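ABC transporter, substrate binding protein (Mannopine) (Agrobacterium fabrum, PDB 5L9S) probably binds mannopine in the periplasm as the solute-binding protein of an ABC transporter, and is captured here in its open, unliganded form. Local coordinates at residues L113-N118 with S122-W127; A128-L133 with Y204-I209. All coordinates share one frame; numbering follows the deposited sequence.

Contact 1 (L113-N118 with S122-W127). With ACT (acetate ion), chain C.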
loop_
_atom_site.group_PDB
_atom_site.type_symbol
_atom_site.label_atom_id
_atom_site.label_comp_id
_atom_site.label_asym_id
_atom_site.label_seq_id
_atom_site.Cartn_x
_atom_site.Cartn_y
_atom_site.Cartn_z
ATOM N N LEU A 113 -4.226 -12.944 -2.269
ATOM C CA LEU A 113 -4.219 -14.303 -2.728
ATOM C C LEU A 113 -4.685 -14.290 -4.169
ATOM O O LEU A 113 -5.792 -13.846 -4.465
ATOM C CB LEU A 113 -5.181 -15.136 -1.853
ATOM C CG LEU A 113 -5.457 -16.583 -2.292
ATOM C CD1 LEU A 113 -4.247 -17.420 -2.194
ATOM C CD2 LEU A 113 -6.508 -17.180 -1.460
ATOM N N ALA A 114 -3.821 -14.741 -5.060
ATOM C CA ALA A 114 -4.093 -14.864 -6.478
ATOM C C ALA A 114 -3.824 -16.331 -6.833
ATOM O O ALA A 114 -3.005 -16.998 -6.185
ATOM C CB ALA A 114 -3.187 -13.950 -7.263
ATOM N N TYR A 115 -4.564 -16.844 -7.819
ATOM C CA TYR A 115 -4.496 -18.235 -8.249
ATOM C C TYR A 115 -4.726 -18.412 -9.756
ATOM O O TYR A 115 -5.383 -17.574 -10.388
ATOM C CB TYR A 115 -5.539 -19.060 -7.451
ATOM C CG TYR A 115 -6.916 -18.435 -7.458
ATOM C CD1 TYR A 115 -7.759 -18.573 -8.556
ATOM C CD2 TYR A 115 -7.357 -17.659 -6.391
ATOM C CE1 TYR A 115 -8.988 -17.926 -8.608
ATOM C CE2 TYR A 115 -8.595 -17.011 -6.428
ATOM C CZ TYR A 115 -9.419 -17.169 -7.532
ATOM O OH TYR A 115 -10.643 -16.540 -7.598
ATOM N N LYS A 116 -4.222 -19.534 -10.324
ATOM C CA LYS A 116 -4.525 -19.897 -11.721
ATOM C C LYS A 116 -5.884 -20.582 -11.688
ATOM O O LYS A 116 -6.105 -21.436 -10.829
ATOM C CB LYS A 116 -3.484 -20.867 -12.321
ATOM C CG LYS A 116 -3.668 -21.089 -13.822
ATOM C CD LYS A 116 -2.597 -21.920 -14.411
ATOM C CE LYS A 116 -2.916 -22.348 -15.827
ATOM N NZ LYS A 116 -1.834 -23.192 -16.408
ATOM N N LEU A 117 -6.794 -20.204 -12.590
ATOM C CA LEU A 117 -8.125 -20.810 -12.642
ATOM C C LEU A 117 -8.034 -22.273 -13.056
ATOM O O LEU A 117 -7.394 -22.599 -14.061
ATOM C CB LEU A 117 -9.087 -20.038 -13.565
ATOM C CG LEU A 117 -9.193 -18.515 -13.400
ATOM C CD1 LEU A 117 -10.068 -17.927 -14.484
ATOM C CD2 LEU A 117 -9.758 -18.136 -12.059
ATOM N N ASN A 118 -8.582 -23.168 -12.237
ATOM C CA ASN A 118 -8.562 -24.578 -12.589
ATOM C C ASN A 118 -9.863 -24.952 -13.255
ATOM O O ASN A 118 -10.877 -24.278 -13.038
ATOM C CB ASN A 118 -8.175 -25.491 -11.425
ATOM C CG ASN A 118 -8.730 -25.081 -10.103
ATOM O OD1 ASN A 118 -7.988 -24.810 -9.149
ATOM N ND2 ASN A 118 -10.044 -24.969 -10.039
ATOM N N SER A 122 -12.956 -24.914 -8.867
ATOM C CA SER A 122 -12.681 -24.860 -7.429
ATOM C C SER A 122 -11.349 -24.151 -7.174
ATOM O O SER A 122 -10.283 -24.759 -7.301
ATOM C CB SER A 122 -12.679 -26.262 -6.822
ATOM O OG SER A 122 -12.557 -26.205 -5.409
ATOM N N ASN A 123 -11.413 -22.875 -6.794
ATOM C CA ASN A 123 -10.224 -22.077 -6.543
ATOM C C ASN A 123 -10.085 -21.652 -5.074
ATOM O O ASN A 123 -11.093 -21.581 -4.364
ATOM C CB ASN A 123 -10.193 -20.887 -7.490
ATOM C CG ASN A 123 -10.354 -21.268 -8.933
ATOM O OD1 ASN A 123 -11.322 -20.907 -9.581
ATOM N ND2 ASN A 123 -9.418 -22.028 -9.458
ATOM N N PRO A 124 -8.845 -21.423 -4.574
ATOM C CA PRO A 124 -8.698 -21.025 -3.161
ATOM C C PRO A 124 -9.226 -19.612 -2.924
ATOM O O PRO A 124 -8.991 -18.724 -3.745
ATOM C CB PRO A 124 -7.187 -21.109 -2.903
ATOM C CG PRO A 124 -6.567 -21.546 -4.175
ATOM C CD PRO A 124 -7.542 -21.440 -5.275
ATOM N N GLN A 125 -9.946 -19.398 -1.812
ATOM C CA GLN A 125 -10.523 -18.077 -1.556
ATOM C C GLN A 125 -9.994 -17.400 -0.281
ATOM O O GLN A 125 -10.191 -16.198 -0.103
ATOM C CB GLN A 125 -12.061 -18.143 -1.579
ATOM C CG GLN A 125 -12.649 -18.519 -2.961
ATOM C CD GLN A 125 -12.095 -17.672 -4.093
ATOM O OE1 GLN A 125 -12.246 -16.447 -4.140
ATOM N NE2 GLN A 125 -11.426 -18.307 -5.041
ATOM N N THR A 126 -9.310 -18.158 0.596
ATOM C CA THR A 126 -8.763 -17.641 1.841
ATOM C C THR A 126 -7.315 -18.054 1.999
ATOM O O THR A 126 -6.839 -18.922 1.273
ATOM C CB THR A 126 -9.572 -18.148 3.041
ATOM O OG1 THR A 126 -9.419 -19.551 3.122
ATOM C CG2 THR A 126 -11.047 -17.780 2.965
ATOM N N TRP A 127 -6.615 -17.473 2.983
ATOM C CA TRP A 127 -5.251 -17.869 3.308
ATOM C C TRP A 127 -5.233 -19.343 3.809
ATOM O O TRP A 127 -4.277 -20.066 3.536
ATOM C CB TRP A 127 -4.628 -16.895 4.322
ATOM C CG TRP A 127 -4.460 -15.501 3.779
ATOM C CD1 TRP A 127 -4.996 -14.346 4.287
ATOM C CD2 TRP A 127 -3.682 -15.114 2.634
ATOM N NE1 TRP A 127 -4.592 -13.269 3.541
ATOM C CE2 TRP A 127 -3.791 -13.711 2.512
ATOM C CE3 TRP A 127 -2.868 -15.819 1.717
ATOM C CZ2 TRP A 127 -3.172 -13.004 1.473
ATOM C CZ3 TRP A 127 -2.258 -15.122 0.689
ATOM C CH2 TRP A 127 -2.410 -13.731 0.572
HETATM C C ACT C . -12.801 -16.932 -10.246
HETATM O O ACT C . -12.029 -15.942 -10.475
HETATM O OXT ACT C . -12.639 -17.801 -9.333
HETATM C CH3 ACT C . -14.057 -17.098 -11.151
#
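Y115 stands against N123, P124 and Q125 where strand 103-116 of this periplasmic binding protein fold ends and the chain doubles back; the returning segment 122-127 runs nearly antiparallel to the strand and leads, through the N-cap residue T126, into helix 127-130. The Y115 ring and the N123 amide lie almost in parallel planes, 9° apart, while the two side chains cross at about a right angle. N123 CB sits over one ring face, offset toward the rim, in a CH-pi contact 3.7 Å from the Y115 ring centroid. CG of Y115 is held between its backbone N and carbonyl carbon (chi1 50°), which brings the ring over to the loop; P124 slides past it the opposite way, P124 CD 3.8 Å from Y115 CG. A bend in the middle of the Q125 chain turns its amide back to the phenol, the amide plane 76° from the ring. Y115 OH there accepts a straight but weak hydrogen bond from Q125 NE2. In the turn beyond the strand, N118 ND2 may give S122 O a weak bond, doubtful because the side chain is poorly ordered. At the helix end of the contact, L113 CB packs over one face of the W127 six-membered ring, 4.1 Å from its centroid, and L113 CD2 comes within 3.3 Å of T126 O. W127 NE1 bonds to G230 O, which helps fix the indole. The Y115 hydroxyl also serves as donor: Y115 OH bonds OXT of an acetate ion, probably from the crystallisation liquor, at 2.9 Å near the edge of the ring.

Contact 2 (A128-L133 with Y204-I209)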
loop_
_atom_site.group_PDB
_atom_site.type_symbol
_atom_site.label_atom_id
_atom_site.label_comp_id
_atom_site.label_asym_id
_atom_site.label_seq_id
_atom_site.Cartn_x
_atom_site.Cartn_y
_atom_site.Cartn_z
ATOM N N ALA A 128 -6.325 -19.802 4.466
ATOM C CA ALA A 128 -6.460 -21.190 4.918
ATOM C C ALA A 128 -6.456 -22.133 3.724
ATOM O O ALA A 128 -5.861 -23.209 3.813
ATOM C CB ALA A 128 -7.738 -21.364 5.720
ATOM N N ASP A 129 -7.053 -21.715 2.596
ATOM C CA ASP A 129 -7.074 -22.515 1.376
ATOM C C ASP A 129 -5.683 -22.594 0.739
ATOM O O ASP A 129 -5.345 -23.625 0.158
ATOM C CB ASP A 129 -8.088 -21.955 0.384
ATOM C CG ASP A 129 -9.555 -22.013 0.775
ATOM O OD1 ASP A 129 -9.929 -22.884 1.637
ATOM O OD2 ASP A 129 -10.349 -21.254 0.176
ATOM N N MET A 130 -4.859 -21.529 0.886
ATOM C CA MET A 130 -3.468 -21.529 0.396
ATOM C C MET A 130 -2.681 -22.654 1.100
ATOM O O MET A 130 -1.833 -23.297 0.483
ATOM C CB MET A 130 -2.805 -20.150 0.608
ATOM C CG MET A 130 -1.359 -20.077 0.134
ATOM S SD MET A 130 -0.925 -18.462 -0.514
ATOM C CE MET A 130 0.609 -18.754 -1.107
ATOM N N TRP A 131 -3.034 -22.947 2.359
ATOM C CA TRP A 131 -2.403 -24.012 3.138
ATOM C C TRP A 131 -3.067 -25.384 2.924
ATOM O O TRP A 131 -2.594 -26.381 3.468
ATOM C CB TRP A 131 -2.423 -23.653 4.623
ATOM C CG TRP A 131 -1.138 -23.062 5.111
ATOM C CD1 TRP A 131 -0.166 -23.686 5.844
ATOM C CD2 TRP A 131 -0.683 -21.715 4.902
ATOM N NE1 TRP A 131 0.861 -22.808 6.112
ATOM C CE2 TRP A 131 0.568 -21.589 5.549
ATOM C CE3 TRP A 131 -1.200 -20.606 4.209
ATOM C CZ2 TRP A 131 1.300 -20.398 5.533
ATOM C CZ3 TRP A 131 -0.477 -19.423 4.201
ATOM C CH2 TRP A 131 0.764 -19.332 4.845
ATOM N N ASP A 132 -4.164 -25.434 2.154
ATOM C CA ASP A 132 -4.936 -26.658 1.901
ATOM C C ASP A 132 -4.525 -27.289 0.560
ATOM O O ASP A 132 -5.184 -27.097 -0.455
ATOM C CB ASP A 132 -6.436 -26.308 1.941
ATOM C CG ASP A 132 -7.414 -27.432 2.151
ATOM O OD1 ASP A 132 -7.072 -28.577 1.819
ATOM O OD2 ASP A 132 -8.550 -27.149 2.614
ATOM N N LEU A 133 -3.418 -28.044 0.575
ATOM C CA LEU A 133 -2.840 -28.729 -0.595
ATOM C C LEU A 133 -3.679 -29.903 -1.072
ATOM O O LEU A 133 -3.593 -30.282 -2.253
ATOM C CB LEU A 133 -1.411 -29.190 -0.303
ATOM C CG LEU A 133 -0.439 -28.082 0.040
ATOM C CD1 LEU A 133 0.670 -28.606 0.904
ATOM C CD2 LEU A 133 0.062 -27.375 -1.207
ATOM N N TYR A 204 3.922 -21.572 -10.479
ATOM C CA TYR A 204 3.025 -21.599 -9.323
ATOM C C TYR A 204 1.592 -21.424 -9.782
ATOM O O TYR A 204 1.327 -20.790 -10.842
ATOM C CB TYR A 204 3.383 -20.568 -8.221
ATOM C CG TYR A 204 3.090 -19.126 -8.564
ATOM C CD1 TYR A 204 1.872 -18.539 -8.223
ATOM C CD2 TYR A 204 4.054 -18.327 -9.161
ATOM C CE1 TYR A 204 1.613 -17.200 -8.502
ATOM C CE2 TYR A 204 3.802 -16.996 -9.462
ATOM C CZ TYR A 204 2.597 -16.422 -9.101
ATOM O OH TYR A 204 2.388 -15.092 -9.382
ATOM N N ARG A 205 0.680 -21.973 -8.957
ATOM C CA ARG A 205 -0.763 -21.965 -9.168
ATOM C C ARG A 205 -1.534 -21.205 -8.058
ATOM O O ARG A 205 -2.683 -20.821 -8.278
ATOM C CB ARG A 205 -1.292 -23.403 -9.345
ATOM C CG ARG A 205 -0.782 -24.089 -10.614
ATOM C CD ARG A 205 -1.564 -25.346 -10.939
ATOM N NE ARG A 205 -2.818 -25.045 -11.636
ATOM C CZ ARG A 205 -3.057 -25.334 -12.913
ATOM N NH1 ARG A 205 -2.135 -25.947 -13.648
ATOM N NH2 ARG A 205 -4.227 -25.026 -13.460
ATOM N N VAL A 206 -0.920 -21.020 -6.872
ATOM C CA VAL A 206 -1.503 -20.293 -5.742
ATOM C C VAL A 206 -0.416 -19.425 -5.111
ATOM O O VAL A 206 0.618 -19.953 -4.728
ATOM C CB VAL A 206 -2.123 -21.238 -4.687
ATOM C CG1 VAL A 206 -2.786 -20.433 -3.575
ATOM C CG2 VAL A 206 -3.125 -22.200 -5.317
ATOM N N GLY A 207 -0.649 -18.117 -4.998
ATOM C CA GLY A 207 0.357 -17.229 -4.439
ATOM C C GLY A 207 -0.108 -15.924 -3.858
ATOM O O GLY A 207 -1.239 -15.507 -4.077
ATOM N N GLN A 208 0.765 -15.291 -3.071
ATOM C CA GLN A 208 0.530 -13.986 -2.487
ATOM C C GLN A 208 1.302 -13.031 -3.398
ATOM O O GLN A 208 2.537 -13.079 -3.445
ATOM C CB GLN A 208 1.035 -13.919 -1.040
ATOM C CG GLN A 208 1.002 -12.515 -0.467
ATOM C CD GLN A 208 1.443 -12.478 0.972
ATOM O OE1 GLN A 208 0.666 -12.694 1.896
ATOM N NE2 GLN A 208 2.673 -12.138 1.210
ATOM N N ILE A 209 0.571 -12.256 -4.212
ATOM C CA ILE A 209 1.184 -11.306 -5.151
ATOM C C ILE A 209 0.521 -9.928 -5.041
ATOM O O ILE A 209 -0.424 -9.780 -4.273
ATOM C CB ILE A 209 1.251 -11.847 -6.607
ATOM C CG1 ILE A 209 -0.126 -11.896 -7.273
ATOM C CG2 ILE A 209 1.984 -13.212 -6.675
ATOM C CD1 ILE A 209 -0.090 -12.196 -8.791
#
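M130 reaches from the short helix 127-130 to strand 206-210 and is the one residue of 128-133 that packs on the strand; the contact is buried and small, 150 Å² in all, and holds no polar bond. Its side chain slides past V206 in the opposite direction, M130 CG lying 4.0 Å from V206 CG1 and M130 SD 4.1 Å from the same methyl. With CG anti to the backbone N (chi1 180°) the chain extends from the helix, and a bend at chi2 (146°) carries the terminal methyl onto the strand backbone. There M130 CE rests 3.7 Å from G207 CA, and it is 3.8 Å from V206 O. The methyl thus meets the main chain at G207; a CB there would point away from M130, on the side where Y204 CE1 lies. Van der Waals packing alone links the two segments. V206 meets M130 with CG1, and L113 and P124 also touch its side chain. Further out, on the helix side, D132 N bonds to D129 O at 2.9 Å and the R140 side chain bonds to M130 O; on the strand side backbone bonds join G207 to A114 and Q208 to S141. The M130 side chain also touches F142 of strand 140-143. Strand 206-210 lies between strand 103-116, antiparallel to it, and strand 140-143, parallel to it, with helix 127-130 packed across this part of the sheet and W131 reaching on to helix 149-158.

Contacts 1 and 2 follow in series along the chain, their centres about 7 Å apart and on the same side of the chain's centre, about 22 and 21 Å from it. Contact 1 closes the turn from strand 103-116 back to helix 127-130; contact 2 then joins that helix to strand 206-210; 70 residues, mostly helix and loop, separate the segments of contact 2. Both reach one mixed sheet, in which the two strands are antiparallel neighbours: A114 O and G207 N lie 2.9 Å apart in a probable hydrogen bond, as do K116 N and R205 O. Loop, helix and the two inner neighbouring strands thus pack together at one end of the chain's solute-binding fold.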